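Inactive glucansucrase (Lactobacillus reuteri, PDB 5JBD) is an inactive glucansucrase of glycoside hydrolase family 70, a family built round a TIM-type barrel. Local coordinates at residues N48-L53 and Y862-N866; I195-N200 and D213-M219. Residue numbers count along the deposited sequence, not the author numbering.

Overall arrangement
Contacts can close long loops or short ones, and this chain offers both. Contact 1 brings together loops 809 residues apart, near the two modelled ends of the chain and about 35 Å from its centre. The segments of contact 2 are 13 residues apart at their closest ends, fall within the sequence that contact 1 brackets, and lie about 25 Å from that centre. The two contacts' centres are about 21 Å apart, their nearest atoms about 6 Å. Both abut one antiparallel sheet: Y52 packs on strands 758-767 and 784-791, and contact 2 includes part of strand 193-197. The bound calcium, held by E237, D243, N287 and N751, lies about 7 Å from the M219 side chain.

Contact 1 (N48-L53 and Y862-N866); sequences NIDGYL and YAYLN
When the ends of a long chain meet, a tight turn can press its tip against an extended run. Here I49-Y52 form a type I' beta turn, D50 at phi/psi 47/42 and G51 at 94/-23, with I49 N bonding Y52 O (2.8 Å) and Y52 N bonding I49 O (3.0 Å). N48, chi1 p, closes an Asx motif, OD1 accepting from G51 N at 3.1 Å. L865 N donates to G51 O at 2.8 Å; CA atoms of G51 and L865 lie 4.7 Å apart, those of Y52 and Y864 4.9 Å. Y52 CB points away, but chi1 m and chi2 near -81° return its ring to Y862 (m) and Y864 (t). The Y864 edge meets the Y52 face (centroids 5.1 Å, planes 77°), the Y52 edge the Y862 face, offset (5.9 Å, 81°). G51 CA lies over the Y864 ring; a CB would clash with Y864 CE1 and, at these angles, with D50 O. The turn packs on strands 784-791 (I49, Y52 on F787) and 758-767 (Y52 on A761). Water 1 joins D50 O (2.8 Å) to Y864 OH (2.9 Å), which also bonds A872 N; water 2 joins L53 N (2.9 Å) to A863 O (3.0 Å). Aromatic packing thus dominates, registered by one direct backbone bond and two water bridges.

Contact 2 (I195-N200 and D213-M219); sequences IFVNNN and DSNYRLM
Asparagine and aspartate side chains can tie a strand's exit to a returning loop, as here beyond strand 193-197, which pairs antiparallel with 841-845 and 758-767. Segment 195-200 leaves that strand, extended at I195 and F196, and 213-219 is an irregular loop; N198 and D213 are closest, their CA atoms 4.7 Å apart. D213, chi1 m and chi2 near -3°, places OD1 2.9 Å from N199 N, which donates to it. S214 follows, extended at -146/144: its N gives a 2.9 Å hydrogen bond to N198 OD1, and its O receives one of 3.0 Å from N198 ND2, so the amide of N198 (chi1 m) reads both backbone groups of one residue. With chi1 t, S214 OG accepts from Y216 N at 2.9 Å, an ST turn; N215, at -87/-1, lies within the bend, and its backbone N donates a hydrogen bond to a glycerol probably from the crystallisation liquor. R217 takes left-handed angles of 50/43 and chi1 to chi3 of m, t, t. Its CD comes within 3.3 Å of F196 O, and NH2 lies at the edge of the F196 ring. NE bonds Q841 O in strand 841-845, NH2 bonds A838 O and A212 O, and water 3 bridges R217 NH1 (3.1 Å) to N198 OD1 (2.9 Å, weak). M219, chi1 m, chi2 t, chi3 p, ends with SD 4.1 Å from I195 CG2.

Contact 1 (N48-L53 and Y862-N866)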
ATOM      1  N   ASN A  48       5.656 -19.442  26.923  1.00 34.01           N
ATOM      2  CA  ASN A  48       5.608 -18.071  27.387  1.00 34.98           C
ATOM      3  C   ASN A  48       6.108 -17.117  26.296  1.00 33.60           C
ATOM      4  O   ASN A  48       6.762 -17.530  25.332  1.00 33.22           O
ATOM      5  CB  ASN A  48       6.439 -17.920  28.659  1.00 36.98           C
ATOM      6  CG  ASN A  48       7.917 -18.064  28.388  1.00 38.44           C
ATOM      7  OD1 ASN A  48       8.637 -17.073  28.276  1.00 39.32           O
ATOM      8  ND2 ASN A  48       8.365 -19.296  28.200  1.00 40.43           N
ATOM      9  N   ILE A  49       5.785 -15.848  26.474  1.00 33.04           N
ATOM     10  CA  ILE A  49       6.103 -14.790  25.502  1.00 31.68           C
ATOM     11  C   ILE A  49       6.819 -13.705  26.287  1.00 31.29           C
ATOM     12  O   ILE A  49       6.204 -13.008  27.072  1.00 30.76           O
ATOM     13  CB  ILE A  49       4.832 -14.245  24.817  1.00 31.62           C
ATOM     14  CG1 ILE A  49       4.046 -15.396  24.161  1.00 31.24           C
ATOM     15  CG2 ILE A  49       5.208 -13.194  23.764  1.00 31.58           C
ATOM     16  CD1 ILE A  49       2.702 -15.008  23.586  1.00 32.07           C
ATOM     17  N   ASP A  50       8.139 -13.641  26.130  1.00 33.20           N
ATOM     18  CA  ASP A  50       9.003 -12.791  26.955  1.00 34.95           C
ATOM     19  C   ASP A  50       8.719 -12.881  28.472  1.00 35.58           C
ATOM     20  O   ASP A  50       8.705 -11.871  29.171  1.00 36.99           O
ATOM     21  CB  ASP A  50       8.894 -11.334  26.471  1.00 35.88           C
ATOM     22  CG  ASP A  50       9.225 -11.182  24.999  1.00 36.26           C
ATOM     23  OD1 ASP A  50      10.383 -11.454  24.624  1.00 39.32           O
ATOM     24  OD2 ASP A  50       8.334 -10.809  24.209  1.00 35.32           O
ATOM     25  N   GLY A  51       8.481 -14.098  28.964  1.00 35.76           N
ATOM     26  CA  GLY A  51       8.183 -14.354  30.395  1.00 34.92           C
ATOM     27  C   GLY A  51       6.699 -14.398  30.759  1.00 33.91           C
ATOM     28  O   GLY A  51       6.322 -15.006  31.766  1.00 32.93           O
ATOM     29  N   TYR A  52       5.853 -13.757  29.949  1.00 31.89           N
ATOM     30  CA  TYR A  52       4.419 -13.657  30.234  1.00 32.14           C
ATOM     31  C   TYR A  52       3.693 -14.883  29.696  1.00 31.12           C
ATOM     32  O   TYR A  52       4.183 -15.543  28.782  1.00 31.14           O
ATOM     33  CB  TYR A  52       3.852 -12.342  29.643  1.00 31.91           C
ATOM     34  CG  TYR A  52       4.556 -11.148  30.243  1.00 32.58           C
ATOM     35  CD1 TYR A  52       4.184 -10.665  31.502  1.00 33.69           C
ATOM     36  CD2 TYR A  52       5.656 -10.568  29.608  1.00 32.40           C
ATOM     37  CE1 TYR A  52       4.860  -9.614  32.092  1.00 33.83           C
ATOM     38  CE2 TYR A  52       6.340  -9.510  30.191  1.00 33.27           C
ATOM     39  CZ  TYR A  52       5.936  -9.034  31.432  1.00 33.74           C
ATOM     40  OH  TYR A  52       6.606  -7.992  32.016  1.00 34.74           O
ATOM     41  N   LEU A  53       2.523 -15.164  30.261  1.00 32.07           N
ATOM     42  CA  LEU A  53       1.693 -16.304  29.849  1.00 33.25           C
ATOM     43  C   LEU A  53       0.469 -15.845  29.060  1.00 32.90           C
ATOM     44  O   LEU A  53      -0.106 -14.802  29.364  1.00 32.34           O
ATOM     45  CB  LEU A  53       1.218 -17.087  31.075  1.00 34.77           C
ATOM     46  CG  LEU A  53       2.261 -17.786  31.962  1.00 36.15           C
ATOM     47  CD1 LEU A  53       1.559 -18.802  32.850  1.00 37.50           C
ATOM     48  CD2 LEU A  53       3.437 -18.415  31.230  1.00 36.07           C
ATOM     49  N   TYR A 862       0.570  -9.544  36.845  1.00 44.04           N
ATOM     50  CA  TYR A 862       0.911 -10.366  35.685  1.00 41.64           C
ATOM     51  C   TYR A 862       1.642 -11.632  36.128  1.00 40.87           C
ATOM     52  O   TYR A 862       2.549 -11.570  36.965  1.00 40.58           O
ATOM     53  CB  TYR A 862       1.791  -9.598  34.697  1.00 40.78           C
ATOM     54  CG  TYR A 862       1.020  -8.648  33.806  1.00 40.10           C
ATOM     55  CD1 TYR A 862       0.261  -9.127  32.734  1.00 39.40           C
ATOM     56  CD2 TYR A 862       1.040  -7.272  34.030  1.00 39.05           C
ATOM     57  CE1 TYR A 862      -0.454  -8.254  31.911  1.00 38.41           C
ATOM     58  CE2 TYR A 862       0.319  -6.396  33.214  1.00 39.37           C
ATOM     59  CZ  TYR A 862      -0.422  -6.888  32.160  1.00 38.20           C
ATOM     60  OH  TYR A 862      -1.124  -6.023  31.348  1.00 38.34           O
ATOM     61  N   ALA A 863       1.230 -12.774  35.584  1.00 38.81           N
ATOM     62  CA  ALA A 863       1.981 -14.007  35.746  1.00 39.35           C
ATOM     63  C   ALA A 863       3.317 -13.828  35.033  1.00 39.07           C
ATOM     64  O   ALA A 863       3.409 -13.087  34.043  1.00 39.35           O
ATOM     65  CB  ALA A 863       1.221 -15.193  35.166  1.00 39.99           C
ATOM     66  N   TYR A 864       4.358 -14.465  35.553  1.00 38.79           N
ATOM     67  CA  TYR A 864       5.690 -14.308  34.961  1.00 38.75           C
ATOM     68  C   TYR A 864       6.534 -15.525  35.223  1.00 39.24           C
ATOM     69  O   TYR A 864       6.483 -16.092  36.313  1.00 39.86           O
ATOM     70  CB  TYR A 864       6.383 -13.050  35.501  1.00 38.45           C
ATOM     71  CG  TYR A 864       7.589 -12.608  34.701  1.00 37.68           C
ATOM     72  CD1 TYR A 864       7.451 -11.803  33.568  1.00 37.02           C
ATOM     73  CD2 TYR A 864       8.871 -12.988  35.079  1.00 38.57           C
ATOM     74  CE1 TYR A 864       8.557 -11.396  32.833  1.00 36.50           C
ATOM     75  CE2 TYR A 864       9.982 -12.589  34.354  1.00 38.01           C
ATOM     76  CZ  TYR A 864       9.827 -11.785  33.238  1.00 37.47           C
ATOM     77  OH  TYR A 864      10.950 -11.395  32.528  1.00 37.02           O
ATOM     78  N   LEU A 865       7.300 -15.918  34.210  1.00 39.59           N
ATOM     79  CA  LEU A 865       8.206 -17.042  34.309  1.00 39.69           C
ATOM     80  C   LEU A 865       9.624 -16.515  34.162  1.00 40.12           C
ATOM     81  O   LEU A 865      10.046 -16.123  33.076  1.00 39.57           O
ATOM     82  CB  LEU A 865       7.888 -18.068  33.230  1.00 38.97           C
ATOM     83  CG  LEU A 865       8.718 -19.343  33.279  1.00 39.56           C
ATOM     84  CD1 LEU A 865       8.505 -20.080  34.602  1.00 39.94           C
ATOM     85  CD2 LEU A 865       8.365 -20.223  32.091  1.00 39.15           C
ATOM     86  N   ASN A 866      10.341 -16.480  35.282  1.00 43.09           N
ATOM     87  CA  ASN A 866      11.744 -16.098  35.302  1.00 44.62           C
ATOM     88  C   ASN A 866      12.551 -17.306  34.869  1.00 48.71           C
ATOM     89  O   ASN A 866      12.678 -18.272  35.622  1.00 51.41           O
ATOM     90  CB  ASN A 866      12.147 -15.641  36.708  1.00 46.63           C
ATOM     91  CG  ASN A 866      13.567 -15.094  36.772  1.00 47.14           C
ATOM     92  OD1 ASN A 866      14.522 -15.740  36.339  1.00 46.32           O
ATOM     93  ND2 ASN A 866      13.714 -13.904  37.335  1.00 48.75           N
TER
HETATM   94  O   HOH W   1      10.624 -10.051  29.980  1.00 34.37           O
HETATM   95  O   HOH W   2       1.297 -13.187  31.946  1.00 38.87           O

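Contact 2 (I195-N200 and D213-M219)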
ATOM      1  N   ILE A 195      -0.652   1.806  19.702  1.00 28.77           N
ATOM      2  CA  ILE A 195       0.768   2.233  19.729  1.00 29.28           C
ATOM      3  C   ILE A 195       1.570   1.404  20.728  1.00 29.17           C
ATOM      4  O   ILE A 195       1.020   0.926  21.715  1.00 29.87           O
ATOM      5  CB  ILE A 195       0.960   3.729  20.070  1.00 29.05           C
ATOM      6  CG1 ILE A 195       0.352   4.103  21.433  1.00 30.20           C
ATOM      7  CG2 ILE A 195       0.370   4.599  18.958  1.00 29.66           C
ATOM      8  CD1 ILE A 195       0.645   5.538  21.865  1.00 32.14           C
ATOM      9  N   PHE A 196       2.867   1.259  20.471  1.00 28.30           N
ATOM     10  CA  PHE A 196       3.798   0.629  21.415  1.00 28.38           C
ATOM     11  C   PHE A 196       4.438   1.718  22.270  1.00 29.65           C
ATOM     12  O   PHE A 196       5.019   2.684  21.732  1.00 28.22           O
ATOM     13  CB  PHE A 196       4.900  -0.138  20.677  1.00 27.56           C
ATOM     14  CG  PHE A 196       4.402  -1.210  19.741  1.00 27.52           C
ATOM     15  CD1 PHE A 196       3.176  -1.840  19.922  1.00 27.21           C
ATOM     16  CD2 PHE A 196       5.189  -1.603  18.672  1.00 28.48           C
ATOM     17  CE1 PHE A 196       2.753  -2.829  19.062  1.00 27.36           C
ATOM     18  CE2 PHE A 196       4.770  -2.603  17.803  1.00 28.51           C
ATOM     19  CZ  PHE A 196       3.547  -3.211  17.997  1.00 28.22           C
ATOM     20  N   VAL A 197       4.323   1.568  23.593  1.00 29.54           N
ATOM     21  CA  VAL A 197       4.838   2.564  24.548  1.00 31.64           C
ATOM     22  C   VAL A 197       5.872   1.949  25.467  1.00 31.52           C
ATOM     23  O   VAL A 197       5.937   0.718  25.610  1.00 31.61           O
ATOM     24  CB  VAL A 197       3.726   3.231  25.398  1.00 32.80           C
ATOM     25  CG1 VAL A 197       2.652   3.860  24.502  1.00 33.80           C
ATOM     26  CG2 VAL A 197       3.119   2.277  26.425  1.00 33.86           C
ATOM     27  N   ASN A 198       6.668   2.816  26.081  1.00 30.93           N
ATOM     28  CA  ASN A 198       7.720   2.395  27.000  1.00 32.37           C
ATOM     29  C   ASN A 198       7.135   1.869  28.306  1.00 32.52           C
ATOM     30  O   ASN A 198       6.119   2.361  28.794  1.00 32.79           O
ATOM     31  CB  ASN A 198       8.709   3.537  27.292  1.00 32.89           C
ATOM     32  CG  ASN A 198       9.600   3.866  26.106  1.00 33.32           C
ATOM     33  OD1 ASN A 198       9.593   3.176  25.086  1.00 32.60           O
ATOM     34  ND2 ASN A 198      10.372   4.941  26.232  1.00 34.82           N
ATOM     35  N   ASN A 199       7.785   0.849  28.849  1.00 34.69           N
ATOM     36  CA  ASN A 199       7.359   0.254  30.102  1.00 35.97           C
ATOM     37  C   ASN A 199       8.520  -0.494  30.757  1.00 36.73           C
ATOM     38  O   ASN A 199       8.771  -1.673  30.455  1.00 35.13           O
ATOM     39  CB  ASN A 199       6.156  -0.676  29.889  1.00 35.66           C
ATOM     40  CG  ASN A 199       5.653  -1.278  31.192  1.00 37.40           C
ATOM     41  OD1 ASN A 199       6.061  -0.857  32.284  1.00 39.74           O
ATOM     42  ND2 ASN A 199       4.771  -2.268  31.089  1.00 36.84           N
ATOM     43  N   ASN A 200       9.207   0.206  31.652  1.00 37.41           N
ATOM     44  CA  ASN A 200      10.274  -0.366  32.444  1.00 41.86           C
ATOM     45  C   ASN A 200       9.876  -0.393  33.928  1.00 42.01           C
ATOM     46  O   ASN A 200      10.709  -0.170  34.799  1.00 43.36           O
ATOM     47  CB  ASN A 200      11.575   0.428  32.220  1.00 43.41           C
ATOM     48  CG  ASN A 200      12.812  -0.279  32.783  1.00 46.45           C
ATOM     49  OD1 ASN A 200      12.875  -1.514  32.864  1.00 43.90           O
ATOM     50  ND2 ASN A 200      13.807   0.514  33.173  1.00 48.53           N
ATOM     51  N   ASP A 213      11.390  -0.822  24.583  1.00 32.56           N
ATOM     52  CA  ASP A 213      11.438   0.616  24.801  1.00 33.26           C
ATOM     53  C   ASP A 213      12.223   1.329  23.700  1.00 33.04           C
ATOM     54  O   ASP A 213      13.094   0.733  23.047  1.00 33.82           O
ATOM     55  CB  ASP A 213      12.073   0.968  26.151  1.00 35.23           C
ATOM     56  CG  ASP A 213      11.192   0.615  27.342  1.00 36.55           C
ATOM     57  OD1 ASP A 213      10.053   0.145  27.153  1.00 35.66           O
ATOM     58  OD2 ASP A 213      11.662   0.807  28.488  1.00 38.76           O
ATOM     59  N   SER A 214      11.880   2.600  23.484  1.00 32.03           N
ATOM     60  CA  SER A 214      12.558   3.432  22.507  1.00 31.31           C
ATOM     61  C   SER A 214      12.619   4.886  22.989  1.00 31.85           C
ATOM     62  O   SER A 214      11.693   5.383  23.630  1.00 30.54           O
ATOM     63  CB  SER A 214      11.857   3.332  21.148  1.00 31.36           C
ATOM     64  OG  SER A 214      12.375   4.260  20.199  1.00 30.52           O
ATOM     65  N   ASN A 215      13.734   5.537  22.675  1.00 32.18           N
ATOM     66  CA  ASN A 215      13.903   6.980  22.862  1.00 34.30           C
ATOM     67  C   ASN A 215      13.384   7.772  21.647  1.00 33.25           C
ATOM     68  O   ASN A 215      13.472   8.983  21.655  1.00 32.98           O
ATOM     69  CB  ASN A 215      15.379   7.314  23.083  1.00 36.26           C
ATOM     70  CG  ASN A 215      15.910   6.782  24.399  1.00 40.52           C
ATOM     71  OD1 ASN A 215      16.996   6.216  24.440  1.00 44.65           O
ATOM     72  ND2 ASN A 215      15.141   6.939  25.477  1.00 41.97           N
ATOM     73  N   TYR A 216      12.884   7.089  20.618  1.00 31.14           N
ATOM     74  CA  TYR A 216      12.446   7.733  19.389  1.00 31.34           C
ATOM     75  C   TYR A 216      10.926   7.643  19.267  1.00 29.37           C
ATOM     76  O   TYR A 216      10.229   8.238  20.088  1.00 27.76           O
ATOM     77  CB  TYR A 216      13.259   7.187  18.209  1.00 31.60           C
ATOM     78  CG  TYR A 216      14.697   7.617  18.388  1.00 34.91           C
ATOM     79  CD1 TYR A 216      15.094   8.903  18.041  1.00 35.89           C
ATOM     80  CD2 TYR A 216      15.635   6.777  18.992  1.00 37.79           C
ATOM     81  CE1 TYR A 216      16.392   9.339  18.257  1.00 38.89           C
ATOM     82  CE2 TYR A 216      16.952   7.201  19.202  1.00 38.85           C
ATOM     83  CZ  TYR A 216      17.319   8.486  18.840  1.00 39.94           C
ATOM     84  OH  TYR A 216      18.614   8.934  19.034  1.00 43.44           O
ATOM     85  N   ARG A 217      10.403   6.892  18.307  1.00 28.53           N
ATOM     86  CA  ARG A 217       8.970   6.879  18.045  1.00 28.43           C
ATOM     87  C   ARG A 217       8.395   8.304  17.900  1.00 28.67           C
ATOM     88  O   ARG A 217       7.333   8.615  18.454  1.00 30.05           O
ATOM     89  CB  ARG A 217       8.202   6.061  19.117  1.00 28.51           C
ATOM     90  CG  ARG A 217       8.546   4.563  19.139  1.00 28.55           C
ATOM     91  CD  ARG A 217       7.537   3.721  19.932  1.00 28.21           C
ATOM     92  NE  ARG A 217       7.852   2.287  19.875  1.00 28.55           N
ATOM     93  CZ  ARG A 217       8.284   1.512  20.893  1.00 28.91           C
ATOM     94  NH1 ARG A 217       8.439   1.978  22.135  1.00 27.80           N
ATOM     95  NH2 ARG A 217       8.549   0.229  20.662  1.00 28.69           N
ATOM     96  N   LEU A 218       9.104   9.168  17.177  1.00 28.49           N
ATOM     97  CA  LEU A 218       8.584  10.509  16.882  1.00 29.25           C
ATOM     98  C   LEU A 218       7.517  10.294  15.828  1.00 27.00           C
ATOM     99  O   LEU A 218       7.831   9.926  14.701  1.00 27.17           O
ATOM    100  CB  LEU A 218       9.675  11.444  16.371  1.00 29.41           C
ATOM    101  CG  LEU A 218      10.869  11.667  17.306  1.00 31.93           C
ATOM    102  CD1 LEU A 218      11.805  12.731  16.751  1.00 30.65           C
ATOM    103  CD2 LEU A 218      10.451  12.025  18.730  1.00 33.17           C
ATOM    104  N   MET A 219       6.254  10.420  16.219  1.00 26.35           N
ATOM    105  CA  MET A 219       5.142  10.123  15.308  1.00 26.37           C
ATOM    106  C   MET A 219       4.612  11.404  14.658  1.00 25.34           C
ATOM    107  O   MET A 219       4.690  12.470  15.230  1.00 26.26           O
ATOM    108  CB  MET A 219       4.013   9.410  16.043  1.00 27.66           C
ATOM    109  CG  MET A 219       4.431   8.037  16.550  1.00 29.25           C
ATOM    110  SD  MET A 219       3.061   7.137  17.256  1.00 32.89           S
ATOM    111  CE  MET A 219       2.080   6.708  15.849  1.00 33.31           C
TER
HETATM  112  O   HOH W   3       8.470   4.901  23.070  1.00 36.78           O